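Local coordinates for exoribonuclease II, mitochondrial (Candida glabrata, PDB 6F3H), which probably degrades RNA in the 3' to 5' direction in mitochondria, as a metal-dependent RNB-family exoribonuclease that works within the mtEXO degradosome, at residues S165-F170 with S233-T238; L673-Y678 with I741-Q746. The protein carries 1 engineered substitution. One frame throughout, in Å; residues are numbered along the deposited sequence.

Contact 1 of 2, residues S165-F170 with S233-T238; sequences SKHVNF and SVYTNT. With nucleotides of chain C.
His167 meets Tyr235 and Phe170 meets Val234, two pairs that illustrate how segments exchanging no backbone hydrogen bond can still touch across the strand between them. The first pair is aromatic. His167 and Tyr235 extend at about a right angle to each other, and the edge of the imidazole at CE1 comes 4.1 Å from Tyr235 CE1, which lies near the imidazole plane. On both residues CG stands anti to the carbonyl carbon (chi1 -81° and -73°). The polar interactions there are made with third parties: Thr245 OG1 pairs with His167 ND1, while the carboxylate of Asp359 accepts a hydrogen bond from the Tyr235 hydroxyl, holding the end of that ring, and a weak one from His167 NE2. With both nitrogens bonded, the imidazole has its turn fixed.

The second pair is purely apolar. Phe170, which opens the helix after strand 166-169, packs its CE1 obliquely against Val234 CG2 at 4.2 Å. Further along, the Thr238 side chain lies beside the A1 phosphate of chain C.

Strand 242-248 is the middle of a three-stranded antiparallel sheet edged by 166-169 and 231-237. Helix 212-226 covers the Phe170-Val234 pair through Leu215 and Val222, whereas helix 725-761 covers the face bearing both rings.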
loop_
_atom_site.group_PDB
_atom_site.type_symbol
_atom_site.label_atom_id
_atom_site.label_comp_id
_atom_site.label_asym_id
_atom_site.label_seq_id
_atom_site.Cartn_x
_atom_site.Cartn_y
_atom_site.Cartn_z
ATOM N N SER A 165 -19.111 -1.612 4.274
ATOM C CA SER A 165 -18.028 -2.562 4.060
ATOM C C SER A 165 -17.061 -2.527 5.232
ATOM O O SER A 165 -16.732 -1.452 5.737
ATOM C CB SER A 165 -17.307 -2.212 2.754
ATOM O OG SER A 165 -16.014 -2.784 2.672
ATOM N N LYS A 166 -16.617 -3.711 5.676
ATOM C CA LYS A 166 -15.698 -3.847 6.820
ATOM C C LYS A 166 -14.711 -4.983 6.588
ATOM O O LYS A 166 -15.121 -6.124 6.360
ATOM C CB LYS A 166 -16.429 -4.121 8.133
ATOM C CG LYS A 166 -15.459 -4.675 9.164
ATOM C CD LYS A 166 -16.075 -5.578 10.196
ATOM C CE LYS A 166 -16.227 -4.854 11.513
ATOM N NZ LYS A 166 -16.894 -5.750 12.500
ATOM N N HIS A 167 -13.420 -4.686 6.694
ATOM C CA HIS A 167 -12.410 -5.672 6.361
ATOM C C HIS A 167 -12.150 -6.627 7.506
ATOM O O HIS A 167 -12.405 -6.327 8.672
ATOM C CB HIS A 167 -11.097 -5.000 5.983
ATOM C CG HIS A 167 -11.072 -4.499 4.575
ATOM N ND1 HIS A 167 -10.244 -5.032 3.604
ATOM C CD2 HIS A 167 -11.802 -3.537 3.965
ATOM C CE1 HIS A 167 -10.462 -4.409 2.459
ATOM N NE2 HIS A 167 -11.404 -3.500 2.651
ATOM N N VAL A 168 -11.593 -7.788 7.157
ATOM C CA VAL A 168 -11.074 -8.716 8.151
ATOM C C VAL A 168 -9.801 -9.347 7.616
ATOM O O VAL A 168 -9.672 -9.626 6.417
ATOM C CB VAL A 168 -12.070 -9.821 8.553
ATOM C CG1 VAL A 168 -13.394 -9.240 8.915
ATOM C CG2 VAL A 168 -12.233 -10.805 7.438
ATOM N N ASN A 169 -8.856 -9.561 8.532
ATOM C CA ASN A 169 -7.661 -10.311 8.207
ATOM C C ASN A 169 -8.088 -11.617 7.579
ATOM O O ASN A 169 -9.024 -12.269 8.042
ATOM C CB ASN A 169 -6.822 -10.567 9.459
ATOM C CG ASN A 169 -5.617 -11.451 9.185
ATOM O OD1 ASN A 169 -5.130 -11.530 8.048
ATOM N ND2 ASN A 169 -5.144 -12.146 10.224
ATOM N N PHE A 170 -7.473 -11.951 6.463
ATOM C CA PHE A 170 -7.886 -13.174 5.812
ATOM C C PHE A 170 -7.500 -14.404 6.626
ATOM O O PHE A 170 -8.187 -15.426 6.564
ATOM C CB PHE A 170 -7.281 -13.212 4.428
ATOM C CG PHE A 170 -7.868 -14.243 3.574
ATOM C CD1 PHE A 170 -9.035 -13.989 2.883
ATOM C CD2 PHE A 170 -7.272 -15.478 3.458
ATOM C CE1 PHE A 170 -9.602 -14.957 2.081
ATOM C CE2 PHE A 170 -7.831 -16.453 2.653
ATOM C CZ PHE A 170 -9.003 -16.188 1.962
ATOM N N SER A 233 -13.180 -7.657 -2.621
ATOM C CA SER A 233 -12.010 -8.283 -3.200
ATOM C C SER A 233 -11.077 -8.773 -2.113
ATOM O O SER A 233 -10.939 -8.171 -1.033
ATOM C CB SER A 233 -11.252 -7.321 -4.108
ATOM O OG SER A 233 -12.092 -6.792 -5.107
ATOM N N VAL A 234 -10.396 -9.848 -2.456
ATOM C CA VAL A 234 -9.317 -10.403 -1.664
ATOM C C VAL A 234 -8.024 -9.743 -2.124
ATOM O O VAL A 234 -7.639 -9.847 -3.290
ATOM C CB VAL A 234 -9.255 -11.922 -1.853
ATOM C CG1 VAL A 234 -7.989 -12.476 -1.269
ATOM C CG2 VAL A 234 -10.479 -12.561 -1.259
ATOM N N TYR A 235 -7.320 -9.112 -1.208
ATOM C CA TYR A 235 -6.086 -8.434 -1.546
ATOM C C TYR A 235 -4.916 -9.344 -1.236
ATOM O O TYR A 235 -4.891 -9.986 -0.186
ATOM C CB TYR A 235 -5.989 -7.140 -0.769
ATOM C CG TYR A 235 -6.929 -6.109 -1.280
ATOM C CD1 TYR A 235 -8.255 -6.079 -0.887
ATOM C CD2 TYR A 235 -6.483 -5.150 -2.172
ATOM C CE1 TYR A 235 -9.105 -5.106 -1.370
ATOM C CE2 TYR A 235 -7.313 -4.182 -2.658
ATOM C CZ TYR A 235 -8.618 -4.152 -2.262
ATOM O OH TYR A 235 -9.410 -3.152 -2.778
ATOM N N THR A 236 -3.973 -9.418 -2.162
ATOM C CA THR A 236 -2.806 -10.279 -2.046
ATOM C C THR A 236 -1.585 -9.376 -1.914
ATOM O O THR A 236 -1.335 -8.550 -2.798
ATOM C CB THR A 236 -2.657 -11.161 -3.285
ATOM O OG1 THR A 236 -3.710 -12.135 -3.341
ATOM C CG2 THR A 236 -1.317 -11.889 -3.262
ATOM N N ASN A 237 -0.829 -9.520 -0.828
ATOM C CA ASN A 237 0.354 -8.698 -0.668
ATOM C C ASN A 237 1.437 -9.138 -1.644
ATOM O O ASN A 237 1.640 -10.328 -1.880
ATOM C CB ASN A 237 0.886 -8.760 0.760
ATOM C CG ASN A 237 2.295 -8.131 0.895
ATOM O OD1 ASN A 237 2.529 -6.999 0.478
ATOM N ND2 ASN A 237 3.222 -8.867 1.476
ATOM N N THR A 238 2.106 -8.141 -2.234
ATOM C CA THR A 238 3.151 -8.327 -3.241
ATOM C C THR A 238 4.393 -9.031 -2.696
ATOM O O THR A 238 5.120 -9.686 -3.455
ATOM C CB THR A 238 3.585 -6.962 -3.772
ATOM O OG1 THR A 238 2.464 -6.070 -3.810
ATOM C CG2 THR A 238 4.211 -7.098 -5.128
ATOM P P A C 1 5.295 -4.820 -7.561
ATOM O OP1 A C 1 4.170 -4.477 -6.662
ATOM O OP2 A C 1 6.429 -5.646 -7.057
ATOM O "O5'" A C 1 5.821 -3.395 -8.025
ATOM C "C5'" A C 1 6.407 -2.518 -7.083
ATOM C "C4'" A C 1 7.869 -2.836 -6.888
ATOM O "O4'" A C 1 8.568 -2.684 -8.153
ATOM C "C3'" A C 1 8.597 -1.909 -5.937
ATOM O "O3'" A C 1 8.490 -2.291 -4.595
ATOM C "C2'" A C 1 10.017 -1.905 -6.468
ATOM O "O2'" A C 1 10.686 -3.098 -6.088
ATOM C "C1'" A C 1 9.756 -1.953 -7.965
ATOM N N9 A C 1 9.500 -0.614 -8.523
ATOM C C8 A C 1 8.904 0.472 -7.922
ATOM N N7 A C 1 8.790 1.507 -8.704
ATOM C C5 A C 1 9.331 1.065 -9.901
ATOM C C6 A C 1 9.507 1.698 -11.135
ATOM N N6 A C 1 9.134 2.963 -11.355
ATOM N N1 A C 1 10.078 0.984 -12.133
ATOM C C2 A C 1 10.448 -0.279 -11.899
ATOM N N3 A C 1 10.337 -0.989 -10.781
ATOM C C4 A C 1 9.764 -0.244 -9.813
#

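Contact 2 of 2, residues L673-Y678 with I741-Q746; sequences LSSSFY and ILKIFQ. With nucleotides of chain C.
Lys743 reaches from its helix to the serine-rich loop of 673-678, where its amine stands beside Ser675 and Ser676. As a worked example of long-range contact through one long side chain, it repays being followed outward. CB already points toward the loop, and CG, anti to the carbonyl carbon (chi1 -38°), continues that course. CG and CD serve as a spacer that bridges the interval between the two backbones, whose nearest CA atoms, Ser675 CA and Lys743 CA, are 11.3 Å apart. A bend at chi3 (-147°) then steers CE and the amine. At the tip NZ lies 3.6 Å from Ser676 O and 3.9 Å from Ser675 OG, polar neighbours at distances too long to count as hydrogen bonds. OP1 of G2 of chain C is 4.3 Å from Lys743 NZ, so the positive charge probably contributes a favourable field near the RNA backbone.

The loop itself handles the phosphates directly. Ser676 OG donates to OP1 of A3 of chain C at 2.9 Å, and Ser676 N makes a weak but fairly straight bond (161°) to OP1 of G2 of chain C. Within the loop, Ser674 OG donates to a lone pair of Ser675 O, in the carbonyl plane, a link that should steady it, and Ser675 OG makes a weak bond to Ser676 O. One serine thus serves two successive phosphates through its backbone and its hydroxyl, a sequence-independent grip on the sugar-phosphate chain, consistent with the RNA-binding path of an RNB-family exoribonuclease at a point away from the magnesium site.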
loop_
_atom_site.group_PDB
_atom_site.type_symbol
_atom_site.label_atom_id
_atom_site.label_comp_id
_atom_site.label_asym_id
_atom_site.label_seq_id
_atom_site.Cartn_x
_atom_site.Cartn_y
_atom_site.Cartn_z
ATOM N N LEU A 673 12.969 -7.362 -8.830
ATOM C CA LEU A 673 12.834 -6.743 -7.524
ATOM C C LEU A 673 11.569 -7.167 -6.806
ATOM O O LEU A 673 10.555 -7.462 -7.429
ATOM C CB LEU A 673 12.808 -5.235 -7.621
ATOM C CG LEU A 673 13.995 -4.664 -8.345
ATOM C CD1 LEU A 673 13.659 -3.219 -8.672
ATOM C CD2 LEU A 673 15.198 -4.807 -7.433
ATOM N N SER A 674 11.649 -7.162 -5.482
ATOM C CA SER A 674 10.558 -7.417 -4.556
ATOM C C SER A 674 9.945 -6.084 -4.098
ATOM O O SER A 674 10.208 -5.023 -4.682
ATOM C CB SER A 674 11.118 -8.246 -3.389
ATOM O OG SER A 674 10.183 -8.447 -2.343
ATOM N N SER A 675 9.166 -6.122 -3.018
ATOM C CA SER A 675 8.676 -4.923 -2.367
ATOM C C SER A 675 8.895 -5.090 -0.875
ATOM O O SER A 675 9.175 -6.188 -0.382
ATOM C CB SER A 675 7.198 -4.645 -2.680
ATOM O OG SER A 675 6.320 -5.228 -1.727
ATOM N N SER A 676 8.786 -3.981 -0.163
ATOM C CA SER A 676 9.052 -3.979 1.260
ATOM C C SER A 676 7.762 -4.272 2.010
ATOM O O SER A 676 6.657 -4.033 1.517
ATOM C CB SER A 676 9.684 -2.647 1.687
ATOM O OG SER A 676 8.741 -1.724 2.210
ATOM N N PHE A 677 7.915 -4.844 3.191
ATOM C CA PHE A 677 6.776 -5.281 3.970
ATOM C C PHE A 677 7.064 -5.080 5.441
ATOM O O PHE A 677 8.215 -5.130 5.867
ATOM C CB PHE A 677 6.428 -6.763 3.694
ATOM C CG PHE A 677 7.551 -7.738 3.991
ATOM C CD1 PHE A 677 8.544 -7.994 3.046
ATOM C CD2 PHE A 677 7.618 -8.398 5.216
ATOM C CE1 PHE A 677 9.576 -8.894 3.321
ATOM C CE2 PHE A 677 8.650 -9.298 5.495
ATOM C CZ PHE A 677 9.631 -9.541 4.552
ATOM N N TYR A 678 6.001 -4.865 6.205
ATOM C CA TYR A 678 6.079 -4.761 7.652
ATOM C C TYR A 678 6.129 -6.142 8.292
ATOM O O TYR A 678 5.599 -7.122 7.766
ATOM C CB TYR A 678 4.902 -3.946 8.197
ATOM C CG TYR A 678 4.966 -2.475 7.779
ATOM C CD1 TYR A 678 5.950 -1.638 8.289
ATOM C CD2 TYR A 678 4.070 -1.931 6.863
ATOM C CE1 TYR A 678 6.044 -0.297 7.911
ATOM C CE2 TYR A 678 4.153 -0.579 6.485
ATOM C CZ TYR A 678 5.146 0.230 7.021
ATOM O OH TYR A 678 5.279 1.566 6.690
ATOM N N ILE A 741 -3.747 -1.744 -0.007
ATOM C CA ILE A 741 -4.870 -0.986 -0.558
ATOM C C ILE A 741 -4.432 0.416 -0.977
ATOM O O ILE A 741 -4.794 0.898 -2.059
ATOM C CB ILE A 741 -6.014 -0.934 0.471
ATOM C CG1 ILE A 741 -6.566 -2.340 0.745
ATOM C CG2 ILE A 741 -7.088 0.048 0.031
ATOM C CD1 ILE A 741 -7.645 -2.385 1.820
ATOM N N LEU A 742 -3.636 1.095 -0.134
ATOM C CA LEU A 742 -3.264 2.477 -0.434
ATOM C C LEU A 742 -2.310 2.569 -1.623
ATOM O O LEU A 742 -2.486 3.432 -2.490
ATOM C CB LEU A 742 -2.678 3.149 0.799
ATOM C CG LEU A 742 -3.752 3.411 1.854
ATOM C CD1 LEU A 742 -3.140 3.855 3.169
ATOM C CD2 LEU A 742 -4.727 4.439 1.348
ATOM N N LYS A 743 -1.308 1.688 -1.698
ATOM C CA LYS A 743 -0.449 1.673 -2.880
ATOM C C LYS A 743 -1.300 1.577 -4.141
ATOM O O LYS A 743 -1.124 2.341 -5.101
ATOM C CB LYS A 743 0.534 0.484 -2.827
ATOM C CG LYS A 743 1.132 0.125 -1.441
ATOM C CD LYS A 743 2.492 -0.661 -1.508
ATOM C CE LYS A 743 2.684 -1.682 -0.353
ATOM N NZ LYS A 743 4.011 -2.395 -0.360
ATOM N N ILE A 744 -2.279 0.682 -4.110
ATOM C CA ILE A 744 -3.141 0.421 -5.254
ATOM C C ILE A 744 -3.917 1.669 -5.626
ATOM O O ILE A 744 -3.857 2.152 -6.762
ATOM C CB ILE A 744 -4.075 -0.753 -4.929
ATOM C CG1 ILE A 744 -3.320 -2.077 -5.124
ATOM C CG2 ILE A 744 -5.357 -0.667 -5.730
ATOM C CD1 ILE A 744 -3.790 -3.180 -4.244
ATOM N N PHE A 745 -4.666 2.205 -4.673
ATOM C CA PHE A 745 -5.511 3.331 -5.013
ATOM C C PHE A 745 -4.700 4.589 -5.260
ATOM O O PHE A 745 -5.148 5.467 -6.004
ATOM C CB PHE A 745 -6.567 3.533 -3.943
ATOM C CG PHE A 745 -7.668 2.545 -4.062
ATOM C CD1 PHE A 745 -8.636 2.695 -5.038
ATOM C CD2 PHE A 745 -7.708 1.441 -3.248
ATOM C CE1 PHE A 745 -9.624 1.764 -5.198
ATOM C CE2 PHE A 745 -8.698 0.514 -3.390
ATOM C CZ PHE A 745 -9.658 0.675 -4.368
ATOM N N GLN A 746 -3.506 4.706 -4.678
ATOM C CA GLN A 746 -2.646 5.796 -5.114
ATOM C C GLN A 746 -2.356 5.647 -6.604
ATOM O O GLN A 746 -2.670 6.544 -7.395
ATOM C CB GLN A 746 -1.366 5.850 -4.271
ATOM C CG GLN A 746 -1.623 6.385 -2.834
ATOM C CD GLN A 746 -0.381 6.461 -1.924
ATOM O OE1 GLN A 746 0.621 5.774 -2.147
ATOM N NE2 GLN A 746 -0.464 7.288 -0.876
ATOM P P A C 1 5.295 -4.820 -7.561
ATOM O OP1 A C 1 4.170 -4.477 -6.662
ATOM O OP2 A C 1 6.429 -5.646 -7.057
ATOM O "O5'" A C 1 5.821 -3.395 -8.025
ATOM C "C5'" A C 1 6.407 -2.518 -7.083
ATOM C "C4'" A C 1 7.869 -2.836 -6.888
ATOM O "O4'" A C 1 8.568 -2.684 -8.153
ATOM C "C3'" A C 1 8.597 -1.909 -5.937
ATOM O "O3'" A C 1 8.490 -2.291 -4.595
ATOM C "C2'" A C 1 10.017 -1.905 -6.468
ATOM O "O2'" A C 1 10.686 -3.098 -6.088
ATOM C "C1'" A C 1 9.756 -1.953 -7.965
ATOM N N9 A C 1 9.500 -0.614 -8.523
ATOM C C8 A C 1 8.904 0.472 -7.922
ATOM N N7 A C 1 8.790 1.507 -8.704
ATOM C C5 A C 1 9.331 1.065 -9.901
ATOM C C6 A C 1 9.507 1.698 -11.135
ATOM N N6 A C 1 9.134 2.963 -11.355
ATOM N N1 A C 1 10.078 0.984 -12.133
ATOM C C2 A C 1 10.448 -0.279 -11.899
ATOM N N3 A C 1 10.337 -0.989 -10.781
ATOM C C4 A C 1 9.764 -0.244 -9.813
ATOM P P G C 2 8.358 -1.114 -3.549
ATOM O OP1 G C 2 7.747 -1.619 -2.276
ATOM O OP2 G C 2 7.827 -0.003 -4.391
ATOM O "O5'" G C 2 9.860 -0.684 -3.293
ATOM C "C5'" G C 2 10.802 -1.631 -2.834
ATOM C "C4'" G C 2 12.101 -0.975 -2.458
ATOM O "O4'" G C 2 12.792 -0.514 -3.638
ATOM C "C3'" G C 2 11.993 0.257 -1.592
ATOM O "O3'" G C 2 11.793 -0.088 -0.242
ATOM C "C2'" G C 2 13.312 0.959 -1.862
ATOM O "O2'" G C 2 14.369 0.374 -1.125
ATOM C "C1'" G C 2 13.526 0.643 -3.336
ATOM N N9 G C 2 12.964 1.687 -4.162
ATOM C C8 G C 2 11.777 1.537 -4.825
ATOM N N7 G C 2 11.476 2.603 -5.488
ATOM C C5 G C 2 12.529 3.466 -5.221
ATOM C C6 G C 2 12.726 4.770 -5.681
ATOM O O6 G C 2 11.950 5.372 -6.427
ATOM N N1 G C 2 13.925 5.332 -5.193
ATOM C C2 G C 2 14.844 4.713 -4.351
ATOM N N2 G C 2 15.942 5.449 -4.007
ATOM N N3 G C 2 14.652 3.458 -3.908
ATOM C C4 G C 2 13.485 2.927 -4.390
ATOM P P A C 3 11.000 0.899 0.708
ATOM O OP1 A C 3 10.863 0.305 2.063
ATOM O OP2 A C 3 9.801 1.307 -0.024
ATOM O "O5'" A C 3 11.956 2.174 0.751
ATOM C "C5'" A C 3 13.215 2.118 1.398
ATOM C "C4'" A C 3 13.914 3.456 1.392
ATOM O "O4'" A C 3 14.319 3.795 0.040
ATOM C "C3'" A C 3 13.083 4.648 1.852
ATOM O "O3'" A C 3 13.029 4.766 3.260
ATOM C "C2'" A C 3 13.758 5.815 1.150
ATOM O "O2'" A C 3 14.943 6.204 1.806
ATOM C "C1'" A C 3 14.138 5.172 -0.180
ATOM N N9 A C 3 13.013 5.296 -1.090
ATOM C C8 A C 3 11.972 4.434 -1.272
ATOM N N7 A C 3 11.106 4.868 -2.138
ATOM C C5 A C 3 11.627 6.085 -2.502
ATOM C C6 A C 3 11.176 7.036 -3.390
ATOM N N6 A C 3 10.054 6.886 -4.088
ATOM N N1 A C 3 11.937 8.147 -3.517
ATOM C C2 A C 3 13.073 8.272 -2.800
ATOM N N3 A C 3 13.604 7.434 -1.924
ATOM C C4 A C 3 12.799 6.374 -1.846
#

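Overall arrangement
Read from the N terminus, the chain closes contact 1 first: between 165-170 and 233-238 lie 62 mostly helical residues. Only much later does contact 2 open, where another 62 residues separate 673-678 from 741-746 on helix 725-761. The two loops therefore follow in series, neither nested nor crossed, yet they meet in space with centres about 14 Å apart. Helix 725-761 is the common element, as Ile741 packs on His167, while Ile744 and Phe745 touch Tyr235. At the RNA end, Thr238 lies against Ser675, so the end of 233-238 and the RNB-domain loop 673-678 both reach A1 of chain C, with the Lys743 amine of the helix near G2 of chain C.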